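Local atomic coordinates of probable secreted solute-binding lipoprotein (Streptomyces coelicolor, PDB entry 3I3V), a protein that probably binds a solute outside the cell and delivers it to a membrane transporter. Residues F212-Q226 with S374-V386. Numbering follows the deposited sequence.
Sequences FAHLRDAGVFADKAQ and STSFTRGTSPARV
Phe377, on helix 363-377, packs between Phe212 and Phe221 in two successive T-shaped contacts. Phe212 turns its edge to one face of the Phe377 ring, Phe212 CZ sitting over the centre with the planes at 84°; Phe377 in turn drives its own edge into the face of Phe221, its CE2 3.6 Å from Phe221 CD2. Leu178 and Ile181 of helix 172-182 also touch Phe212, and Ala225 CB closes on Phe377 CD2. Beside the rings, the aliphatic part of Gln226 lies against the backbone between Phe377 and Thr378, Gln226 CG 3.4 Å from Thr378 N, while Ser374 OG donates to Gln226 O (2.8 Å).

Outward from this cluster, Arg216 reaches into the loop joining the two C-terminal helices. Its chain, bent at chi3 (63°), brings Arg216 NH1 to Ser376 O at 2.6 Å, and Arg216 NH1 and NH2 together grip Thr381 O end-on, NH2 at 2.8 Å. A salt bridge from Arg216 NE to Asp217 OD2, with weak hydrogen-bond geometry, adds to this, and Asp217 OD2 takes a nearly straight bond (172°) from Gly380 N, met from above the carboxylate plane. Farther out, toward solvent, Arg379 lays its guanidinium over Gly219 CA.

Arg216 and Asp217 together tie the type II turn 378-381 to the C-terminal end of helix 203-217, which finishes in a Schellman motif at Gly219: helix-end packing within the periplasmic-binding-protein fold.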
ATOM      1  N   PHE C 212       9.553  45.446  56.264  1.00 36.05           N
ATOM      2  CA  PHE C 212       8.752  44.842  57.319  1.00 35.20           C
ATOM      3  C   PHE C 212       8.517  45.799  58.478  1.00 35.99           C
ATOM      4  O   PHE C 212       7.392  45.952  58.943  1.00 36.29           O
ATOM      5  CB  PHE C 212       9.430  43.590  57.867  1.00 32.61           C
ATOM      6  CG  PHE C 212       8.726  43.000  59.050  1.00 29.83           C
ATOM      7  CD1 PHE C 212       7.615  42.184  58.876  1.00 28.56           C
ATOM      8  CD2 PHE C 212       9.149  43.296  60.342  1.00 28.43           C
ATOM      9  CE1 PHE C 212       6.932  41.668  59.971  1.00 27.73           C
ATOM     10  CE2 PHE C 212       8.474  42.788  61.447  1.00 28.70           C
ATOM     11  CZ  PHE C 212       7.360  41.969  61.261  1.00 27.36           C
ATOM     12  N   ALA C 213       9.593  46.421  58.953  1.00 37.62           N
ATOM     13  CA  ALA C 213       9.523  47.355  60.077  1.00 37.96           C
ATOM     14  C   ALA C 213       8.628  48.544  59.772  1.00 38.91           C
ATOM     15  O   ALA C 213       7.943  49.059  60.659  1.00 39.61           O
ATOM     16  CB  ALA C 213      10.921  47.836  60.448  1.00 34.92           C
ATOM     17  N   HIS C 214       8.641  48.982  58.519  1.00 39.85           N
ATOM     18  CA  HIS C 214       7.817  50.105  58.092  1.00 40.60           C
ATOM     19  C   HIS C 214       6.346  49.676  58.208  1.00 40.24           C
ATOM     20  O   HIS C 214       5.563  50.313  58.909  1.00 40.24           O
ATOM     21  CB  HIS C 214       8.184  50.487  56.650  1.00 43.81           C
ATOM     22  CG  HIS C 214       7.519  51.736  56.154  1.00 49.76           C
ATOM     23  ND1 HIS C 214       7.417  52.884  56.912  1.00 50.23           N
ATOM     24  CD2 HIS C 214       6.957  52.028  54.955  1.00 50.23           C
ATOM     25  CE1 HIS C 214       6.822  53.826  56.205  1.00 50.81           C
ATOM     26  NE2 HIS C 214       6.532  53.333  55.013  1.00 51.53           N
ATOM     27  N   LEU C 215       5.986  48.577  57.546  1.00 38.78           N
ATOM     28  CA  LEU C 215       4.616  48.066  57.582  1.00 36.97           C
ATOM     29  C   LEU C 215       4.104  47.875  59.005  1.00 36.75           C
ATOM     30  O   LEU C 215       3.033  48.353  59.355  1.00 37.30           O
ATOM     31  CB  LEU C 215       4.525  46.741  56.820  1.00 34.10           C
ATOM     32  CG  LEU C 215       4.735  46.820  55.301  1.00 35.04           C
ATOM     33  CD1 LEU C 215       4.751  45.422  54.694  1.00 31.96           C
ATOM     34  CD2 LEU C 215       3.632  47.658  54.679  1.00 31.24           C
ATOM     35  N   ARG C 216       4.876  47.170  59.820  1.00 36.55           N
ATOM     36  CA  ARG C 216       4.521  46.904  61.215  1.00 36.23           C
ATOM     37  C   ARG C 216       4.310  48.179  62.051  1.00 37.00           C
ATOM     38  O   ARG C 216       3.337  48.295  62.802  1.00 36.85           O
ATOM     39  CB  ARG C 216       5.628  46.058  61.854  1.00 36.80           C
ATOM     40  CG  ARG C 216       5.519  45.870  63.356  1.00 36.58           C
ATOM     41  CD  ARG C 216       6.891  45.587  63.948  1.00 36.83           C
ATOM     42  NE  ARG C 216       7.767  46.736  63.738  1.00 37.23           N
ATOM     43  CZ  ARG C 216       9.061  46.771  64.027  1.00 34.94           C
ATOM     44  NH1 ARG C 216       9.659  45.714  64.545  1.00 36.76           N
ATOM     45  NH2 ARG C 216       9.756  47.871  63.794  1.00 33.78           N
ATOM     46  N   ASP C 217       5.241  49.122  61.945  1.00 37.71           N
ATOM     47  CA  ASP C 217       5.135  50.364  62.702  1.00 36.78           C
ATOM     48  C   ASP C 217       3.930  51.165  62.222  1.00 36.97           C
ATOM     49  O   ASP C 217       3.319  51.894  63.001  1.00 37.40           O
ATOM     50  CB  ASP C 217       6.424  51.184  62.568  1.00 35.53           C
ATOM     51  CG  ASP C 217       7.581  50.588  63.368  1.00 36.59           C
ATOM     52  OD1 ASP C 217       8.710  51.121  63.296  1.00 36.20           O
ATOM     53  OD2 ASP C 217       7.358  49.589  64.082  1.00 36.24           O
ATOM     54  N   ALA C 218       3.570  51.006  60.953  1.00 35.04           N
ATOM     55  CA  ALA C 218       2.434  51.725  60.395  1.00 35.00           C
ATOM     56  C   ALA C 218       1.111  51.118  60.847  1.00 35.79           C
ATOM     57  O   ALA C 218       0.037  51.613  60.496  1.00 36.22           O
ATOM     58  CB  ALA C 218       2.517  51.725  58.881  1.00 36.14           C
ATOM     59  N   GLY C 219       1.197  50.037  61.620  1.00 34.25           N
ATOM     60  CA  GLY C 219       0.003  49.374  62.116  1.00 32.38           C
ATOM     61  C   GLY C 219      -0.680  48.441  61.134  1.00 31.62           C
ATOM     62  O   GLY C 219      -1.901  48.315  61.148  1.00 33.11           O
ATOM     63  N   VAL C 220       0.096  47.768  60.292  1.00 32.40           N
ATOM     64  CA  VAL C 220      -0.483  46.856  59.315  1.00 31.00           C
ATOM     65  C   VAL C 220      -0.938  45.553  59.969  1.00 32.35           C
ATOM     66  O   VAL C 220      -1.824  44.872  59.458  1.00 32.95           O
ATOM     67  CB  VAL C 220       0.522  46.549  58.178  1.00 31.28           C
ATOM     68  CG1 VAL C 220       0.037  45.368  57.342  1.00 28.94           C
ATOM     69  CG2 VAL C 220       0.682  47.770  57.291  1.00 28.07           C
ATOM     70  N   PHE C 221      -0.347  45.210  61.108  1.00 30.31           N
ATOM     71  CA  PHE C 221      -0.723  43.986  61.810  1.00 29.27           C
ATOM     72  C   PHE C 221      -1.645  44.308  62.966  1.00 30.61           C
ATOM     73  O   PHE C 221      -1.654  45.433  63.458  1.00 30.82           O
ATOM     74  CB  PHE C 221       0.530  43.266  62.319  1.00 26.83           C
ATOM     75  CG  PHE C 221       1.486  42.914  61.227  1.00 26.16           C
ATOM     76  CD1 PHE C 221       1.123  42.003  60.244  1.00 25.17           C
ATOM     77  CD2 PHE C 221       2.702  43.563  61.115  1.00 23.87           C
ATOM     78  CE1 PHE C 221       1.950  41.752  59.170  1.00 24.42           C
ATOM     79  CE2 PHE C 221       3.538  43.314  60.037  1.00 25.90           C
ATOM     80  CZ  PHE C 221       3.157  42.408  59.060  1.00 24.92           C
ATOM     81  N   ALA C 222      -2.424  43.318  63.390  1.00 31.77           N
ATOM     82  CA  ALA C 222      -3.351  43.486  64.506  1.00 33.13           C
ATOM     83  C   ALA C 222      -2.587  43.922  65.749  1.00 33.72           C
ATOM     84  O   ALA C 222      -1.407  43.596  65.907  1.00 33.01           O
ATOM     85  CB  ALA C 222      -4.080  42.168  64.786  1.00 31.57           C
ATOM     86  N   ASP C 223      -3.253  44.660  66.631  1.00 35.12           N
ATOM     87  CA  ASP C 223      -2.600  45.101  67.853  1.00 36.64           C
ATOM     88  C   ASP C 223      -2.136  43.855  68.607  1.00 37.85           C
ATOM     89  O   ASP C 223      -2.833  42.843  68.628  1.00 38.85           O
ATOM     90  CB  ASP C 223      -3.564  45.904  68.740  1.00 38.35           C
ATOM     91  CG  ASP C 223      -3.934  47.268  68.148  1.00 38.73           C
ATOM     92  OD1 ASP C 223      -3.048  47.953  67.595  1.00 38.21           O
ATOM     93  OD2 ASP C 223      -5.114  47.665  68.257  1.00 40.56           O
ATOM     94  N   LYS C 224      -0.945  43.918  69.190  1.00 37.82           N
ATOM     95  CA  LYS C 224      -0.413  42.804  69.967  1.00 40.08           C
ATOM     96  C   LYS C 224      -0.078  41.529  69.172  1.00 38.73           C
ATOM     97  O   LYS C 224       0.054  40.454  69.746  1.00 37.67           O
ATOM     98  CB  LYS C 224      -1.399  42.477  71.100  1.00 40.83           C
ATOM     99  CG  LYS C 224      -1.781  43.701  71.932  1.00 46.38           C
ATOM    100  CD  LYS C 224      -2.549  43.367  73.217  1.00 50.62           C
ATOM    101  CE  LYS C 224      -3.878  42.664  72.950  1.00 52.98           C
ATOM    102  NZ  LYS C 224      -3.714  41.196  72.707  1.00 56.57           N
ATOM    103  N   ALA C 225       0.067  41.656  67.857  1.00 40.34           N
ATOM    104  CA  ALA C 225       0.375  40.514  66.991  1.00 39.11           C
ATOM    105  C   ALA C 225       1.521  39.643  67.509  1.00 38.32           C
ATOM    106  O   ALA C 225       1.558  38.444  67.247  1.00 37.75           O
ATOM    107  CB  ALA C 225       0.700  41.009  65.578  1.00 37.31           C
ATOM    108  N   GLN C 226       2.448  40.255  68.236  1.00 37.07           N
ATOM    109  CA  GLN C 226       3.612  39.562  68.784  1.00 38.58           C
ATOM    110  C   GLN C 226       3.267  38.411  69.722  1.00 37.25           C
ATOM    111  O   GLN C 226       4.064  37.489  69.902  1.00 39.23           O
ATOM    112  CB  GLN C 226       4.508  40.555  69.523  1.00 40.95           C
ATOM    113  CG  GLN C 226       4.333  41.977  69.047  1.00 46.10           C
ATOM    114  CD  GLN C 226       3.640  42.859  70.067  1.00 45.99           C
ATOM    115  OE1 GLN C 226       3.179  43.954  69.743  1.00 50.20           O
ATOM    116  NE2 GLN C 226       3.583  42.398  71.309  1.00 45.84           N
ATOM    117  N   SER C 374       8.816  36.808  67.316  1.00 31.44           N
ATOM    118  CA  SER C 374       7.888  37.476  68.220  1.00 32.77           C
ATOM    119  C   SER C 374       8.454  38.857  68.566  1.00 32.93           C
ATOM    120  O   SER C 374       7.756  39.863  68.482  1.00 34.38           O
ATOM    121  CB  SER C 374       7.704  36.662  69.498  1.00 34.00           C
ATOM    122  OG  SER C 374       6.775  37.294  70.361  1.00 35.42           O
ATOM    123  N   THR C 375       9.729  38.893  68.941  1.00 32.46           N
ATOM    124  CA  THR C 375      10.407  40.138  69.287  1.00 32.63           C
ATOM    125  C   THR C 375      10.289  41.138  68.135  1.00 33.87           C
ATOM    126  O   THR C 375       9.986  42.317  68.349  1.00 35.50           O
ATOM    127  CB  THR C 375      11.918  39.898  69.591  1.00 30.91           C
ATOM    128  OG1 THR C 375      12.055  39.042  70.729  1.00 29.41           O
ATOM    129  CG2 THR C 375      12.628  41.211  69.891  1.00 31.93           C
ATOM    130  N   SER C 376      10.516  40.659  66.918  1.00 32.38           N
ATOM    131  CA  SER C 376      10.449  41.504  65.730  1.00 31.76           C
ATOM    132  C   SER C 376       9.083  42.118  65.430  1.00 31.69           C
ATOM    133  O   SER C 376       9.010  43.202  64.857  1.00 32.11           O
ATOM    134  CB  SER C 376      10.919  40.719  64.505  1.00 31.44           C
ATOM    135  OG  SER C 376      12.232  40.229  64.693  1.00 32.69           O
ATOM    136  N   PHE C 377       8.002  41.434  65.784  1.00 31.48           N
ATOM    137  CA  PHE C 377       6.670  41.978  65.518  1.00 32.34           C
ATOM    138  C   PHE C 377       6.256  43.102  66.471  1.00 32.23           C
ATOM    139  O   PHE C 377       5.230  43.745  66.264  1.00 32.08           O
ATOM    140  CB  PHE C 377       5.606  40.872  65.564  1.00 31.10           C
ATOM    141  CG  PHE C 377       5.269  40.295  64.223  1.00 32.42           C
ATOM    142  CD1 PHE C 377       5.963  39.195  63.722  1.00 32.07           C
ATOM    143  CD2 PHE C 377       4.255  40.853  63.452  1.00 30.41           C
ATOM    144  CE1 PHE C 377       5.644  38.658  62.474  1.00 31.25           C
ATOM    145  CE2 PHE C 377       3.933  40.322  62.204  1.00 30.90           C
ATOM    146  CZ  PHE C 377       4.627  39.222  61.715  1.00 29.75           C
ATOM    147  N   THR C 378       7.044  43.327  67.516  1.00 34.32           N
ATOM    148  CA  THR C 378       6.745  44.368  68.501  1.00 37.03           C
ATOM    149  C   THR C 378       7.067  45.739  67.912  1.00 37.21           C
ATOM    150  O   THR C 378       8.220  46.025  67.595  1.00 36.88           O
ATOM    151  CB  THR C 378       7.574  44.165  69.778  1.00 39.63           C
ATOM    152  OG1 THR C 378       7.427  42.813  70.229  1.00 43.52           O
ATOM    153  CG2 THR C 378       7.103  45.103  70.876  1.00 41.57           C
ATOM    154  N   ARG C 379       6.047  46.581  67.764  1.00 37.38           N
ATOM    155  CA  ARG C 379       6.225  47.908  67.183  1.00 38.06           C
ATOM    156  C   ARG C 379       7.320  48.732  67.835  1.00 37.22           C
ATOM    157  O   ARG C 379       7.493  48.719  69.052  1.00 37.64           O
ATOM    158  CB  ARG C 379       4.911  48.679  67.237  1.00 39.34           C
ATOM    159  CG  ARG C 379       3.761  47.913  66.648  1.00 40.56           C
ATOM    160  CD  ARG C 379       2.482  48.705  66.701  1.00 41.61           C
ATOM    161  NE  ARG C 379       2.460  49.802  65.744  1.00 41.33           N
ATOM    162  CZ  ARG C 379       1.341  50.391  65.340  1.00 41.15           C
ATOM    163  NH1 ARG C 379       0.175  49.975  65.816  1.00 39.22           N
ATOM    164  NH2 ARG C 379       1.382  51.389  64.468  1.00 41.13           N
ATOM    165  N   GLY C 380       8.059  49.457  67.007  1.00 38.91           N
ATOM    166  CA  GLY C 380       9.131  50.293  67.510  1.00 39.38           C
ATOM    167  C   GLY C 380      10.482  49.606  67.527  1.00 39.04           C
ATOM    168  O   GLY C 380      11.508  50.276  67.612  1.00 40.64           O
ATOM    169  N   THR C 381      10.485  48.276  67.445  1.00 39.42           N
ATOM    170  CA  THR C 381      11.724  47.492  67.459  1.00 37.62           C
ATOM    171  C   THR C 381      12.554  47.759  66.215  1.00 38.26           C
ATOM    172  O   THR C 381      12.216  47.320  65.119  1.00 38.33           O
ATOM    173  CB  THR C 381      11.427  45.986  67.534  1.00 37.86           C
ATOM    174  OG1 THR C 381      10.652  45.709  68.704  1.00 38.23           O
ATOM    175  CG2 THR C 381      12.719  45.190  67.599  1.00 36.89           C
ATOM    176  N   SER C 382      13.653  48.478  66.405  1.00 40.06           N
ATOM    177  CA  SER C 382      14.552  48.845  65.315  1.00 39.40           C
ATOM    178  C   SER C 382      14.930  47.702  64.398  1.00 38.79           C
ATOM    179  O   SER C 382      14.994  46.552  64.819  1.00 38.71           O
ATOM    180  CB  SER C 382      15.830  49.463  65.880  1.00 40.50           C
ATOM    181  OG  SER C 382      16.463  48.575  66.784  1.00 42.15           O
ATOM    182  N   PRO C 383      15.184  48.012  63.116  1.00 38.48           N
ATOM    183  CA  PRO C 383      15.570  47.019  62.109  1.00 38.52           C
ATOM    184  C   PRO C 383      16.882  46.361  62.524  1.00 39.37           C
ATOM    185  O   PRO C 383      17.156  45.213  62.172  1.00 39.45           O
ATOM    186  CB  PRO C 383      15.731  47.856  60.841  1.00 38.00           C
ATOM    187  CG  PRO C 383      14.726  48.949  61.040  1.00 39.30           C
ATOM    188  CD  PRO C 383      14.937  49.322  62.489  1.00 37.45           C
ATOM    189  N   ALA C 384      17.686  47.107  63.275  1.00 37.97           N
ATOM    190  CA  ALA C 384      18.969  46.619  63.752  1.00 39.26           C
ATOM    191  C   ALA C 384      18.749  45.538  64.793  1.00 40.37           C
ATOM    192  O   ALA C 384      19.497  44.563  64.858  1.00 41.36           O
ATOM    193  CB  ALA C 384      19.773  47.769  64.357  1.00 40.43           C
ATOM    194  N   ARG C 385      17.726  45.720  65.620  1.00 40.75           N
ATOM    195  CA  ARG C 385      17.421  44.748  66.650  1.00 40.74           C
ATOM    196  C   ARG C 385      16.733  43.528  66.044  1.00 41.15           C
ATOM    197  O   ARG C 385      16.936  42.398  66.504  1.00 41.81           O
ATOM    198  CB  ARG C 385      16.551  45.382  67.735  1.00 43.20           C
ATOM    199  CG  ARG C 385      17.309  46.341  68.645  1.00 46.47           C
ATOM    200  CD  ARG C 385      16.371  46.949  69.673  1.00 50.63           C
ATOM    201  NE  ARG C 385      15.641  45.913  70.396  1.00 53.28           N
ATOM    202  CZ  ARG C 385      14.589  46.142  71.176  1.00 55.87           C
ATOM    203  NH1 ARG C 385      14.136  47.382  71.336  1.00 56.24           N
ATOM    204  NH2 ARG C 385      13.989  45.130  71.797  1.00 55.06           N
ATOM    205  N   VAL C 386      15.926  43.757  65.009  1.00 39.36           N
ATOM    206  CA  VAL C 386      15.243  42.664  64.323  1.00 37.64           C
ATOM    207  C   VAL C 386      16.327  41.749  63.757  1.00 38.21           C
ATOM    208  O   VAL C 386      16.335  40.543  64.000  1.00 36.39           O
ATOM    209  CB  VAL C 386      14.353  43.202  63.170  1.00 36.00           C
ATOM    210  CG1 VAL C 386      14.150  42.127  62.101  1.00 34.16           C
ATOM    211  CG2 VAL C 386      13.004  43.640  63.731  1.00 33.16           C
TER